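Local coordinates for uncharacterized protein (PDB 5F2H) that is of unknown function but, as a member of the alpha/beta hydrolase superfamily, probably acts as a hydrolase, at residues L13-T17 and Y32-A37; S26-Y30 and L54-L60; E44-N49 and K75-Y79; S152-Y158 and L304-I308. One frame throughout, in Å; residues are numbered along the deposited sequence.

Contact 1: L13-T17 and Y32-A37; sequences LLNET and YIMEHA
Leu13 is the knob of this contact, and Tyr32, Ile33, His36 and Ala37 form the hole that receives it. With CG anti to the backbone N (chi1 175°), the side chain reaches across to helix 26-37 and splits its two methyls: CD1 meets His36 CB at 3.6 Å, and CD2 lies 3.7 Å from Ala37 CA. CD1 also passes near Ile33 CG1 and the Tyr32 ring. One turn on, Thr17 supplies a smaller bump, its CG2 set against Ile33 CB at 3.7 Å. Its hydroxyl turns back along its own helix, OG1 donating to Leu13 O, and also faces the Tyr32 ring obliquely. Tyr32 projects the other way, toward helix 10-23, and Glu16 CB lies 3.6 Å from Tyr32 OH. Over one face of the Tyr32 ring, His36 ND1 sits 3.4 Å above its centre and donates to Tyr32 O (2.9 Å) from above the carbonyl plane. This bond steadies the imidazole beside the tyrosine. The segments run nearly antiparallel, at 160° with axes 10.1 Å apart, consistent with the helix pairs of TPR-like folds, to which the N-terminal region is probably related. Met8 touches Leu13, Tyr32 and His36; from helix 44-58, Phe50 touches Ile33 and Leu54 touches Thr17. Asn15 ND2 is bonded to His294 O of the second subunit. The Thr17 hydroxyl and the His36 imidazole bond within their own helices, so the pairing of the two segments rests mainly on the fit of apolar surfaces, with Leu13 as the knob.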
loop_
_atom_site.group_PDB
_atom_site.type_symbol
_atom_site.label_atom_id
_atom_site.label_comp_id
_atom_site.label_asym_id
_atom_site.label_seq_id
_atom_site.Cartn_x
_atom_site.Cartn_y
_atom_site.Cartn_z
ATOM N N LEU B 13 34.613 6.452 -6.061
ATOM C CA LEU B 13 35.714 7.180 -6.609
ATOM C C LEU B 13 36.450 7.893 -5.471
ATOM O O LEU B 13 37.643 7.673 -5.273
ATOM C CB LEU B 13 35.233 8.221 -7.623
ATOM C CG LEU B 13 36.363 9.123 -8.148
ATOM C CD1 LEU B 13 37.403 8.336 -8.937
ATOM C CD2 LEU B 13 35.789 10.240 -8.992
ATOM N N LEU B 14 35.735 8.726 -4.713
ATOM C CA LEU B 14 36.373 9.476 -3.609
ATOM C C LEU B 14 37.090 8.600 -2.583
ATOM O O LEU B 14 38.217 8.906 -2.200
ATOM C CB LEU B 14 35.385 10.438 -2.930
ATOM C CG LEU B 14 34.816 11.551 -3.838
ATOM C CD1 LEU B 14 33.798 12.361 -3.086
ATOM C CD2 LEU B 14 35.879 12.480 -4.390
ATOM N N ASN B 15 36.471 7.497 -2.175
ATOM C CA ASN B 15 37.111 6.610 -1.192
ATOM C C ASN B 15 38.370 5.951 -1.725
ATOM O O ASN B 15 39.402 5.956 -1.057
ATOM C CB ASN B 15 36.143 5.563 -0.636
ATOM C CG ASN B 15 35.089 6.162 0.273
ATOM O OD1 ASN B 15 35.279 7.230 0.839
ATOM N ND2 ASN B 15 34.005 5.443 0.470
ATOM N N GLU B 16 38.305 5.390 -2.924
ATOM C CA GLU B 16 39.500 4.762 -3.484
ATOM C C GLU B 16 40.607 5.754 -3.734
ATOM O O GLU B 16 41.774 5.454 -3.546
ATOM C CB GLU B 16 39.211 3.964 -4.754
ATOM C CG GLU B 16 38.635 2.599 -4.470
ATOM C CD GLU B 16 39.697 1.658 -3.913
ATOM O OE1 GLU B 16 40.736 2.154 -3.417
ATOM O OE2 GLU B 16 39.519 0.420 -4.003
ATOM N N THR B 17 40.240 6.954 -4.138
ATOM C CA THR B 17 41.252 7.938 -4.414
ATOM C C THR B 17 42.016 8.172 -3.117
ATOM O O THR B 17 43.237 8.087 -3.112
ATOM C CB THR B 17 40.640 9.233 -4.927
ATOM O OG1 THR B 17 39.652 8.939 -5.913
ATOM C CG2 THR B 17 41.709 10.123 -5.505
ATOM N N TYR B 32 45.283 8.356 -10.295
ATOM C CA TYR B 32 44.094 7.496 -10.176
ATOM C C TYR B 32 42.805 8.228 -10.505
ATOM O O TYR B 32 42.038 7.805 -11.378
ATOM C CB TYR B 32 43.962 6.871 -8.771
ATOM C CG TYR B 32 42.765 5.912 -8.631
ATOM C CD1 TYR B 32 41.490 6.378 -8.286
ATOM C CD2 TYR B 32 42.911 4.546 -8.843
ATOM C CE1 TYR B 32 40.408 5.512 -8.156
ATOM C CE2 TYR B 32 41.836 3.677 -8.723
ATOM C CZ TYR B 32 40.587 4.162 -8.392
ATOM O OH TYR B 32 39.512 3.299 -8.283
ATOM N N ILE B 33 42.569 9.324 -9.795
ATOM C CA ILE B 33 41.356 10.099 -10.000
ATOM C C ILE B 33 41.244 10.653 -11.416
ATOM O O ILE B 33 40.131 10.787 -11.920
ATOM C CB ILE B 33 41.224 11.243 -8.972
ATOM C CG1 ILE B 33 39.804 11.824 -8.981
ATOM C CG2 ILE B 33 42.274 12.312 -9.204
ATOM C CD1 ILE B 33 39.549 12.829 -7.877
HETATM N N MSE B 34 42.377 10.974 -12.047
HETATM C CA MSE B 34 42.352 11.504 -13.411
HETATM C C MSE B 34 41.635 10.523 -14.304
HETATM O O MSE B 34 40.681 10.898 -14.978
HETATM C CB MSE B 34 43.747 11.821 -13.963
HETATM C CG MSE B 34 44.478 12.965 -13.245
HETATM SE SE MSE B 34 43.458 14.672 -13.359
HETATM C CE MSE B 34 43.598 15.011 -15.285
ATOM N N GLU B 35 42.048 9.252 -14.244
ATOM C CA GLU B 35 41.489 8.157 -15.047
ATOM C C GLU B 35 40.057 7.706 -14.712
ATOM O O GLU B 35 39.269 7.352 -15.596
ATOM C CB GLU B 35 42.414 6.911 -14.932
ATOM C CG GLU B 35 41.886 5.665 -15.664
ATOM C CD GLU B 35 42.747 4.406 -15.514
ATOM O OE1 GLU B 35 43.991 4.499 -15.441
ATOM O OE2 GLU B 35 42.162 3.297 -15.529
ATOM N N HIS B 36 39.712 7.702 -13.442
ATOM C CA HIS B 36 38.403 7.224 -13.051
ATOM C C HIS B 36 37.308 8.251 -12.862
ATOM O O HIS B 36 36.137 7.892 -12.839
ATOM C CB HIS B 36 38.571 6.387 -11.793
ATOM C CG HIS B 36 39.464 5.206 -11.993
ATOM N ND1 HIS B 36 40.822 5.250 -11.754
ATOM C CD2 HIS B 36 39.201 3.959 -12.449
ATOM C CE1 HIS B 36 41.355 4.076 -12.038
ATOM N NE2 HIS B 36 40.392 3.273 -12.457
ATOM N N ALA B 37 37.669 9.523 -12.744
ATOM C CA ALA B 37 36.673 10.576 -12.545
ATOM C C ALA B 37 35.761 10.748 -13.743
ATOM O O ALA B 37 34.597 11.082 -13.584
ATOM C CB ALA B 37 37.351 11.900 -12.216
#

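Contact 2: S26-Y30 and L54-L60; sequences SLEAY and LASAAGL
Leu54 faces helix 26-37 with its CB 3.8 Å from Tyr30 CB. Its CG, anti to the carbonyl carbon (chi1 -64°), sends CD1 farther along to Ala29, 4.1 Å from Ala29 CB; Thr17 and Tyr21 of helix 10-23 touch the same leucine. Ala55 comes next, with its methyl 3.6 Å from Tyr30 CE1 and its backbone N obliquely beside the ring. Two residues on, Ala57 CB lies against Ser26, 4.0 Å from OG. Small residues here let the helices approach closely: the axes of 26-30 and 54-58 come within 8.3 Å, at 151° and so roughly antiparallel, consistent with a TPR-like helical hairpin in the N-terminal domain. Ala58 makes the most of this, bringing CB within 3.7 Å of Leu27 CA. Gly59 then ends helix 44-58 in a Schellman motif, its positive phi (111°) turning the chain so that Leu60 N bonds Ala55 O. Leu60, the N-cap of helix 61-74, folds back toward helix 26-37. Its CD1 stands 4.1 Å above one face of the Tyr30 ring, displaced toward the rim, and meets Leu27 CD1 at 4.0 Å, the two leucine side chains crossing at about a right angle.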
loop_
_atom_site.group_PDB
_atom_site.type_symbol
_atom_site.label_atom_id
_atom_site.label_comp_id
_atom_site.label_asym_id
_atom_site.label_seq_id
_atom_site.Cartn_x
_atom_site.Cartn_y
_atom_site.Cartn_z
ATOM N N SER B 26 50.917 10.826 -3.424
ATOM C CA SER B 26 49.922 11.807 -3.847
ATOM C C SER B 26 49.905 11.866 -5.369
ATOM O O SER B 26 48.947 12.316 -5.983
ATOM C CB SER B 26 50.304 13.186 -3.334
ATOM O OG SER B 26 50.532 13.150 -1.938
ATOM N N LEU B 27 51.011 11.441 -5.971
ATOM C CA LEU B 27 51.150 11.422 -7.417
ATOM C C LEU B 27 50.281 10.339 -8.041
ATOM O O LEU B 27 49.559 10.574 -9.010
ATOM C CB LEU B 27 52.612 11.176 -7.781
ATOM C CG LEU B 27 52.917 11.125 -9.274
ATOM C CD1 LEU B 27 52.469 12.399 -9.974
ATOM C CD2 LEU B 27 54.405 10.880 -9.476
ATOM N N GLU B 28 50.332 9.164 -7.429
ATOM C CA GLU B 28 49.591 8.011 -7.912
ATOM C C GLU B 28 48.109 8.234 -7.736
ATOM O O GLU B 28 47.314 7.907 -8.624
ATOM C CB GLU B 28 50.042 6.737 -7.186
ATOM C CG GLU B 28 51.510 6.360 -7.404
ATOM C CD GLU B 28 52.484 7.374 -6.810
ATOM O OE1 GLU B 28 52.052 8.236 -6.003
ATOM O OE2 GLU B 28 53.691 7.303 -7.128
ATOM N N ALA B 29 47.750 8.816 -6.596
ATOM C CA ALA B 29 46.357 9.102 -6.293
ATOM C C ALA B 29 45.809 10.121 -7.292
ATOM O O ALA B 29 44.643 10.046 -7.683
ATOM C CB ALA B 29 46.217 9.608 -4.864
ATOM N N TYR B 30 46.648 11.086 -7.678
ATOM C CA TYR B 30 46.271 12.108 -8.659
ATOM C C TYR B 30 46.039 11.396 -9.988
ATOM O O TYR B 30 45.042 11.616 -10.682
ATOM C CB TYR B 30 47.379 13.162 -8.809
ATOM C CG TYR B 30 47.154 14.075 -9.986
ATOM C CD1 TYR B 30 46.426 15.241 -9.855
ATOM C CD2 TYR B 30 47.623 13.727 -11.251
ATOM C CE1 TYR B 30 46.180 16.044 -10.948
ATOM C CE2 TYR B 30 47.393 14.535 -12.343
ATOM C CZ TYR B 30 46.669 15.689 -12.184
ATOM O OH TYR B 30 46.440 16.489 -13.268
ATOM N N LEU B 54 45.662 17.209 -4.994
ATOM C CA LEU B 54 46.619 16.114 -5.217
ATOM C C LEU B 54 47.759 16.551 -6.130
ATOM O O LEU B 54 48.934 16.222 -5.887
ATOM C CB LEU B 54 45.914 14.879 -5.726
ATOM C CG LEU B 54 44.921 14.294 -4.705
ATOM C CD1 LEU B 54 44.133 13.120 -5.271
ATOM C CD2 LEU B 54 45.638 13.863 -3.425
ATOM N N ALA B 55 47.425 17.382 -7.114
ATOM C CA ALA B 55 48.420 17.885 -8.044
ATOM C C ALA B 55 49.449 18.675 -7.284
ATOM O O ALA B 55 50.646 18.386 -7.356
ATOM C CB ALA B 55 47.778 18.758 -9.105
ATOM N N SER B 56 48.966 19.665 -6.524
ATOM C CA SER B 56 49.847 20.534 -5.740
ATOM C C SER B 56 50.670 19.739 -4.744
ATOM O O SER B 56 51.872 19.929 -4.638
ATOM C CB SER B 56 49.056 21.615 -5.030
ATOM O OG SER B 56 49.932 22.479 -4.322
ATOM N N ALA B 57 50.035 18.807 -4.055
ATOM C CA ALA B 57 50.759 17.982 -3.091
ATOM C C ALA B 57 51.862 17.182 -3.779
ATOM O O ALA B 57 53.006 17.189 -3.338
ATOM C CB ALA B 57 49.803 17.046 -2.400
ATOM N N ALA B 58 51.522 16.515 -4.875
ATOM C CA ALA B 58 52.505 15.726 -5.622
ATOM C C ALA B 58 53.692 16.541 -6.160
ATOM O O ALA B 58 54.760 15.984 -6.433
ATOM C CB ALA B 58 51.822 14.991 -6.772
ATOM N N GLY B 59 53.497 17.837 -6.364
ATOM C CA GLY B 59 54.557 18.705 -6.865
ATOM C C GLY B 59 54.283 19.197 -8.261
ATOM O O GLY B 59 55.137 19.829 -8.868
ATOM N N LEU B 60 53.102 18.884 -8.787
ATOM C CA LEU B 60 52.700 19.287 -10.134
ATOM C C LEU B 60 51.985 20.602 -9.983
ATOM O O LEU B 60 50.771 20.697 -10.132
ATOM C CB LEU B 60 51.746 18.260 -10.717
ATOM C CG LEU B 60 52.281 16.850 -10.798
ATOM C CD1 LEU B 60 51.211 15.949 -11.397
ATOM C CD2 LEU B 60 53.537 16.854 -11.650
#

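Contact 3: E44-N49 and K75-Y79; sequences EAQIYN and KGFWY
Ala45 lays its methyl over one face of the Phe77 ring, a CH-pi contact with CB 3.9 Å from the ring centroid and 16° off its normal. Across the opposite face, Lys75 O sits over the centre, so the ring is held between helix and loop. Glu44 OE1 reaches the ring at its edge, in plane, 3.7 Å from Phe77 CZ. The Tyr48 side chain crosses that of Phe77 at about a right angle, the rings meeting obliquely, with Tyr48 CD2 4.0 Å from Phe77 CE2. Tyr48 crosses Lys75 equally steeply, and the lysine CD runs 3.6 Å from Tyr48 CE2. The bend at the end of Lys75 (chi4 58°) brings NZ to Tyr48 OH in a weak hydrogen bond of 3.1 Å; the firmer partner of that hydroxyl is Glu70 OE2 on helix 61-74. Tyr79 points its ring edge at the helix backbone: OH donates to Ala45 O, an oxygen that also takes the helical bond from Asn49 N, while Asn49 CB rests 3.7 Å from Tyr79 CE1. The contact thus pins the chain following helix 61-74 along the start of helix 44-58 in the helical N-terminal domain. Val67 and Ala71 of helix 61-74 touch Tyr48, Trp78 turns away to pack on helix 97-115, and Ser171 and Phe170 of the second subunit, from its strand 168-170 and the adjoining turn, close over Ala45, Phe77 and Tyr79.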
loop_
_atom_site.group_PDB
_atom_site.type_symbol
_atom_site.label_atom_id
_atom_site.label_comp_id
_atom_site.label_asym_id
_atom_site.label_seq_id
_atom_site.Cartn_x
_atom_site.Cartn_y
_atom_site.Cartn_z
ATOM N N GLU B 44 31.035 18.207 -8.811
ATOM C CA GLU B 44 32.278 18.476 -9.493
ATOM C C GLU B 44 33.240 19.277 -8.651
ATOM O O GLU B 44 34.437 19.021 -8.659
ATOM C CB GLU B 44 32.031 19.202 -10.810
ATOM C CG GLU B 44 31.270 18.406 -11.844
ATOM C CD GLU B 44 31.222 19.156 -13.154
ATOM O OE1 GLU B 44 31.463 20.378 -13.124
ATOM O OE2 GLU B 44 30.951 18.543 -14.214
ATOM N N ALA B 45 32.712 20.281 -7.965
ATOM C CA ALA B 45 33.526 21.138 -7.117
ATOM C C ALA B 45 34.417 20.276 -6.248
ATOM O O ALA B 45 35.616 20.462 -6.211
ATOM C CB ALA B 45 32.638 22.027 -6.269
ATOM N N GLN B 46 33.820 19.289 -5.599
ATOM C CA GLN B 46 34.541 18.367 -4.750
ATOM C C GLN B 46 35.547 17.553 -5.541
ATOM O O GLN B 46 36.634 17.254 -5.047
ATOM C CB GLN B 46 33.541 17.428 -4.087
ATOM C CG GLN B 46 34.122 16.439 -3.075
ATOM C CD GLN B 46 34.797 17.098 -1.875
ATOM O OE1 GLN B 46 35.676 17.943 -2.031
ATOM N NE2 GLN B 46 34.471 16.616 -0.675
ATOM N N ILE B 47 35.178 17.169 -6.768
ATOM C CA ILE B 47 36.081 16.410 -7.637
ATOM C C ILE B 47 37.274 17.280 -8.032
ATOM O O ILE B 47 38.418 16.808 -8.029
ATOM C CB ILE B 47 35.361 15.858 -8.868
ATOM C CG1 ILE B 47 34.316 14.835 -8.425
ATOM C CG2 ILE B 47 36.336 15.158 -9.801
ATOM C CD1 ILE B 47 33.450 14.333 -9.555
ATOM N N TYR B 48 37.032 18.541 -8.370
ATOM C CA TYR B 48 38.146 19.427 -8.721
ATOM C C TYR B 48 39.057 19.685 -7.548
ATOM O O TYR B 48 40.270 19.761 -7.725
ATOM C CB TYR B 48 37.697 20.779 -9.286
ATOM C CG TYR B 48 37.201 20.729 -10.712
ATOM C CD1 TYR B 48 38.100 20.749 -11.765
ATOM C CD2 TYR B 48 35.850 20.725 -11.010
ATOM C CE1 TYR B 48 37.671 20.735 -13.072
ATOM C CE2 TYR B 48 35.407 20.706 -12.323
ATOM C CZ TYR B 48 36.321 20.721 -13.348
ATOM O OH TYR B 48 35.902 20.702 -14.657
ATOM N N ASN B 49 38.481 19.855 -6.358
ATOM C CA ASN B 49 39.279 20.123 -5.188
ATOM C C ASN B 49 40.238 18.974 -5.081
ATOM O O ASN B 49 41.448 19.187 -5.027
ATOM C CB ASN B 49 38.422 20.272 -3.936
ATOM C CG ASN B 49 39.233 20.651 -2.711
ATOM O OD1 ASN B 49 40.403 21.027 -2.801
ATOM N ND2 ASN B 49 38.595 20.601 -1.559
ATOM N N LYS B 75 34.250 27.257 -14.285
ATOM C CA LYS B 75 33.013 26.708 -13.736
ATOM C C LYS B 75 32.377 27.506 -12.611
ATOM O O LYS B 75 31.259 27.226 -12.214
ATOM C CB LYS B 75 33.189 25.240 -13.388
ATOM C CG LYS B 75 33.332 24.417 -14.655
ATOM C CD LYS B 75 33.416 22.931 -14.374
ATOM C CE LYS B 75 33.305 22.134 -15.668
ATOM N NZ LYS B 75 34.345 22.494 -16.669
ATOM N N GLY B 76 33.074 28.535 -12.142
ATOM C CA GLY B 76 32.565 29.400 -11.080
ATOM C C GLY B 76 32.318 28.814 -9.693
ATOM O O GLY B 76 31.443 29.306 -8.986
ATOM N N PHE B 77 33.053 27.778 -9.281
ATOM C CA PHE B 77 32.843 27.224 -7.950
ATOM C C PHE B 77 33.696 27.988 -6.948
ATOM O O PHE B 77 34.524 28.815 -7.334
ATOM C CB PHE B 77 33.256 25.760 -7.857
ATOM C CG PHE B 77 32.576 24.857 -8.838
ATOM C CD1 PHE B 77 31.201 24.684 -8.800
ATOM C CD2 PHE B 77 33.328 24.028 -9.651
ATOM C CE1 PHE B 77 30.579 23.787 -9.641
ATOM C CE2 PHE B 77 32.717 23.138 -10.499
ATOM C CZ PHE B 77 31.340 23.016 -10.499
ATOM N N TRP B 78 33.511 27.703 -5.660
ATOM C CA TRP B 78 34.309 28.360 -4.607
ATOM C C TRP B 78 34.563 27.377 -3.465
ATOM O O TRP B 78 33.806 26.429 -3.293
ATOM C CB TRP B 78 33.601 29.608 -4.052
ATOM C CG TRP B 78 32.367 29.293 -3.309
ATOM C CD1 TRP B 78 31.098 29.266 -3.788
ATOM C CD2 TRP B 78 32.287 28.911 -1.937
ATOM N NE1 TRP B 78 30.220 28.919 -2.791
ATOM C CE2 TRP B 78 30.934 28.678 -1.647
ATOM C CE3 TRP B 78 33.236 28.730 -0.925
ATOM C CZ2 TRP B 78 30.509 28.261 -0.391
ATOM C CZ3 TRP B 78 32.813 28.318 0.309
ATOM C CH2 TRP B 78 31.459 28.101 0.571
ATOM N N TYR B 79 35.607 27.637 -2.677
ATOM C CA TYR B 79 35.969 26.800 -1.533
ATOM C C TYR B 79 36.272 27.669 -0.316
ATOM O O TYR B 79 36.520 28.866 -0.447
ATOM C CB TYR B 79 37.169 25.943 -1.873
ATOM C CG TYR B 79 36.941 25.110 -3.117
ATOM C CD1 TYR B 79 36.317 23.884 -3.044
ATOM C CD2 TYR B 79 37.327 25.567 -4.361
ATOM C CE1 TYR B 79 36.088 23.131 -4.179
ATOM C CE2 TYR B 79 37.120 24.812 -5.491
ATOM C CZ TYR B 79 36.501 23.589 -5.396
ATOM O OH TYR B 79 36.295 22.833 -6.539
#

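Contact 4: S152-Y158 and L304-I308; sequences SVLDQDY and LKEAI
Ile308 packs against Gln156 and Tyr158, joining helix 300-313 to the return loop of a beta-alpha-beta crossover in the alpha/beta-hydrolase fold. That crossover runs from strand 131-136 through helix 143-150 to strand 158-164, an outermost strand of the parallel sheet within this chain. Apolar contacts dominate. Two branches of Ile308 do the work: CG2, anti to the backbone N, lies 3.6 Å from Tyr158 CE1, approaching the ring obliquely, while CD1 reaches Gln156 CG at 4.0 Å and Val153 CG1 at 4.3 Å. The Tyr158 and Ile308 side chains lie alongside each other, running in opposite senses. A turn earlier, Leu304 CD1 completes the apolar patch 4.2 Å from Val153 CG1. Beneath it lies the sheet, with Phe133 touching Val153 and Tyr158, and Ile203 touching Tyr158 and Ile308.

Mixed contacts flank this patch. Ser152 OG lies 3.4 Å from Leu304 CD1, polar atom against methyl. At the more exposed side, Gln156, bent at chi2 (-59°), carries its amide across Lys305 at about a right angle, with NE2 3.7 Å from Lys305 CG; the lysine contributes its aliphatic chain here.

Hydrogen bonds lie within the loop or lead outward. Tyr158 OH pairs with Ser201 OG, and Asp157 OD2 makes a salt bridge with Lys129 NZ of the second subunit. The turn itself is fastened on one oxygen: Gln156 N and Tyr158 N both donate to Val153 O, arriving from opposite faces of its carbonyl plane.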
loop_
_atom_site.group_PDB
_atom_site.type_symbol
_atom_site.label_atom_id
_atom_site.label_comp_id
_atom_site.label_asym_id
_atom_site.label_seq_id
_atom_site.Cartn_x
_atom_site.Cartn_y
_atom_site.Cartn_z
ATOM N N SER B 152 -14.318 -7.167 5.458
ATOM C CA SER B 152 -12.970 -7.437 5.976
ATOM C C SER B 152 -11.804 -7.413 4.976
ATOM O O SER B 152 -10.686 -7.783 5.337
ATOM C CB SER B 152 -12.961 -8.759 6.740
ATOM O OG SER B 152 -13.311 -9.835 5.902
ATOM N N VAL B 153 -12.048 -7.021 3.728
ATOM C CA VAL B 153 -10.966 -6.945 2.737
ATOM C C VAL B 153 -10.187 -5.646 2.897
ATOM O O VAL B 153 -9.112 -5.491 2.329
ATOM C CB VAL B 153 -11.465 -7.018 1.274
ATOM C CG1 VAL B 153 -12.123 -8.360 1.005
ATOM C CG2 VAL B 153 -12.403 -5.859 0.939
ATOM N N LEU B 154 -10.744 -4.698 3.640
ATOM C CA LEU B 154 -10.076 -3.420 3.858
ATOM C C LEU B 154 -8.836 -3.657 4.727
ATOM O O LEU B 154 -7.842 -2.943 4.629
ATOM C CB LEU B 154 -11.022 -2.436 4.534
ATOM C CG LEU B 154 -12.350 -2.145 3.833
ATOM C CD1 LEU B 154 -13.171 -1.185 4.683
ATOM C CD2 LEU B 154 -12.148 -1.584 2.432
ATOM N N ASP B 155 -8.912 -4.694 5.558
ATOM C CA ASP B 155 -7.824 -5.088 6.450
ATOM C C ASP B 155 -6.595 -5.546 5.659
ATOM O O ASP B 155 -5.519 -5.717 6.230
ATOM C CB ASP B 155 -8.297 -6.231 7.358
ATOM C CG ASP B 155 -9.497 -5.846 8.225
ATOM O OD1 ASP B 155 -9.752 -4.636 8.397
ATOM O OD2 ASP B 155 -10.168 -6.757 8.758
ATOM N N GLN B 156 -6.768 -5.767 4.353
ATOM C CA GLN B 156 -5.681 -6.202 3.478
ATOM C C GLN B 156 -5.368 -5.124 2.451
ATOM O O GLN B 156 -4.826 -5.390 1.381
ATOM C CB GLN B 156 -6.048 -7.514 2.808
ATOM C CG GLN B 156 -6.488 -8.584 3.797
ATOM C CD GLN B 156 -5.442 -8.922 4.849
ATOM O OE1 GLN B 156 -4.264 -8.606 4.695
ATOM N NE2 GLN B 156 -5.870 -9.607 5.912
ATOM N N ASP B 157 -5.727 -3.897 2.814
ATOM C CA ASP B 157 -5.491 -2.706 2.014
ATOM C C ASP B 157 -6.227 -2.700 0.679
ATOM O O ASP B 157 -5.723 -2.141 -0.286
ATOM C CB ASP B 157 -3.981 -2.561 1.765
ATOM C CG ASP B 157 -3.583 -1.173 1.285
ATOM O OD1 ASP B 157 -4.457 -0.282 1.205
ATOM O OD2 ASP B 157 -2.377 -0.963 1.011
ATOM N N TYR B 158 -7.409 -3.309 0.620
ATOM C CA TYR B 158 -8.191 -3.350 -0.621
ATOM C C TYR B 158 -9.399 -2.453 -0.644
ATOM O O TYR B 158 -10.207 -2.486 0.265
ATOM C CB TYR B 158 -8.712 -4.767 -0.930
ATOM C CG TYR B 158 -7.720 -5.720 -1.539
ATOM C CD1 TYR B 158 -6.888 -6.493 -0.750
ATOM C CD2 TYR B 158 -7.666 -5.890 -2.930
ATOM C CE1 TYR B 158 -5.995 -7.380 -1.322
ATOM C CE2 TYR B 158 -6.772 -6.765 -3.513
ATOM C CZ TYR B 158 -5.944 -7.511 -2.704
ATOM O OH TYR B 158 -5.042 -8.379 -3.262
ATOM N N LEU B 304 -11.200 -15.351 3.990
ATOM C CA LEU B 304 -10.794 -14.240 3.111
ATOM C C LEU B 304 -9.350 -13.832 3.350
ATOM O O LEU B 304 -8.670 -13.399 2.417
ATOM C CB LEU B 304 -11.671 -13.005 3.270
ATOM C CG LEU B 304 -13.061 -12.954 2.660
ATOM C CD1 LEU B 304 -13.767 -11.664 3.053
ATOM C CD2 LEU B 304 -12.929 -13.030 1.151
ATOM N N LYS B 305 -8.896 -13.927 4.598
ATOM C CA LYS B 305 -7.520 -13.583 4.920
ATOM C C LYS B 305 -6.607 -14.561 4.164
ATOM O O LYS B 305 -5.740 -14.127 3.399
ATOM C CB LYS B 305 -7.281 -13.621 6.427
ATOM C CG LYS B 305 -5.897 -13.156 6.838
ATOM C CD LYS B 305 -5.727 -13.014 8.341
ATOM C CE LYS B 305 -6.621 -11.913 8.894
ATOM N NZ LYS B 305 -6.399 -11.694 10.348
ATOM N N GLU B 306 -6.820 -15.867 4.356
ATOM C CA GLU B 306 -6.031 -16.894 3.650
ATOM C C GLU B 306 -6.074 -16.703 2.142
ATOM O O GLU B 306 -5.058 -16.713 1.475
ATOM C CB GLU B 306 -6.558 -18.315 3.863
ATOM C CG GLU B 306 -6.281 -19.020 5.172
ATOM C CD GLU B 306 -6.713 -20.489 5.094
ATOM O OE1 GLU B 306 -6.400 -21.279 6.016
ATOM O OE2 GLU B 306 -7.322 -20.879 4.067
ATOM N N ALA B 307 -7.287 -16.602 1.619
ATOM C CA ALA B 307 -7.509 -16.434 0.192
ATOM C C ALA B 307 -6.637 -15.337 -0.385
ATOM O O ALA B 307 -5.913 -15.545 -1.344
ATOM C CB ALA B 307 -8.973 -16.142 -0.067
ATOM N N ILE B 308 -6.692 -14.164 0.219
ATOM C CA ILE B 308 -5.896 -13.056 -0.262
ATOM C C ILE B 308 -4.405 -13.352 -0.116
ATOM O O ILE B 308 -3.623 -13.049 -1.022
ATOM C CB ILE B 308 -6.309 -11.747 0.422
ATOM C CG1 ILE B 308 -7.745 -11.410 0.007
ATOM C CG2 ILE B 308 -5.374 -10.610 0.024
ATOM C CD1 ILE B 308 -8.266 -10.101 0.554
#

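Overall arrangement
From the N terminus, contact 1 closes the short connection between helices 10-23 and 26-37. Before it is complete the chain has already entered 26-30, the first half of contact 2, so the two cross; contact 2 closes on the end of helix 44-58. Contact 3 starts at the beginning of that same helix, crosses contact 2 and closes on the loop after helix 61-74. It follows contact 1 in series. These three gather the helical N-terminal domain, with centres 12 to 17 Å apart. Contact 4 closes a far longer loop in the alpha/beta-hydrolase-fold domain, its centre more than 50 Å from the others. Contacts 1, 3 and 4 also touch the second subunit.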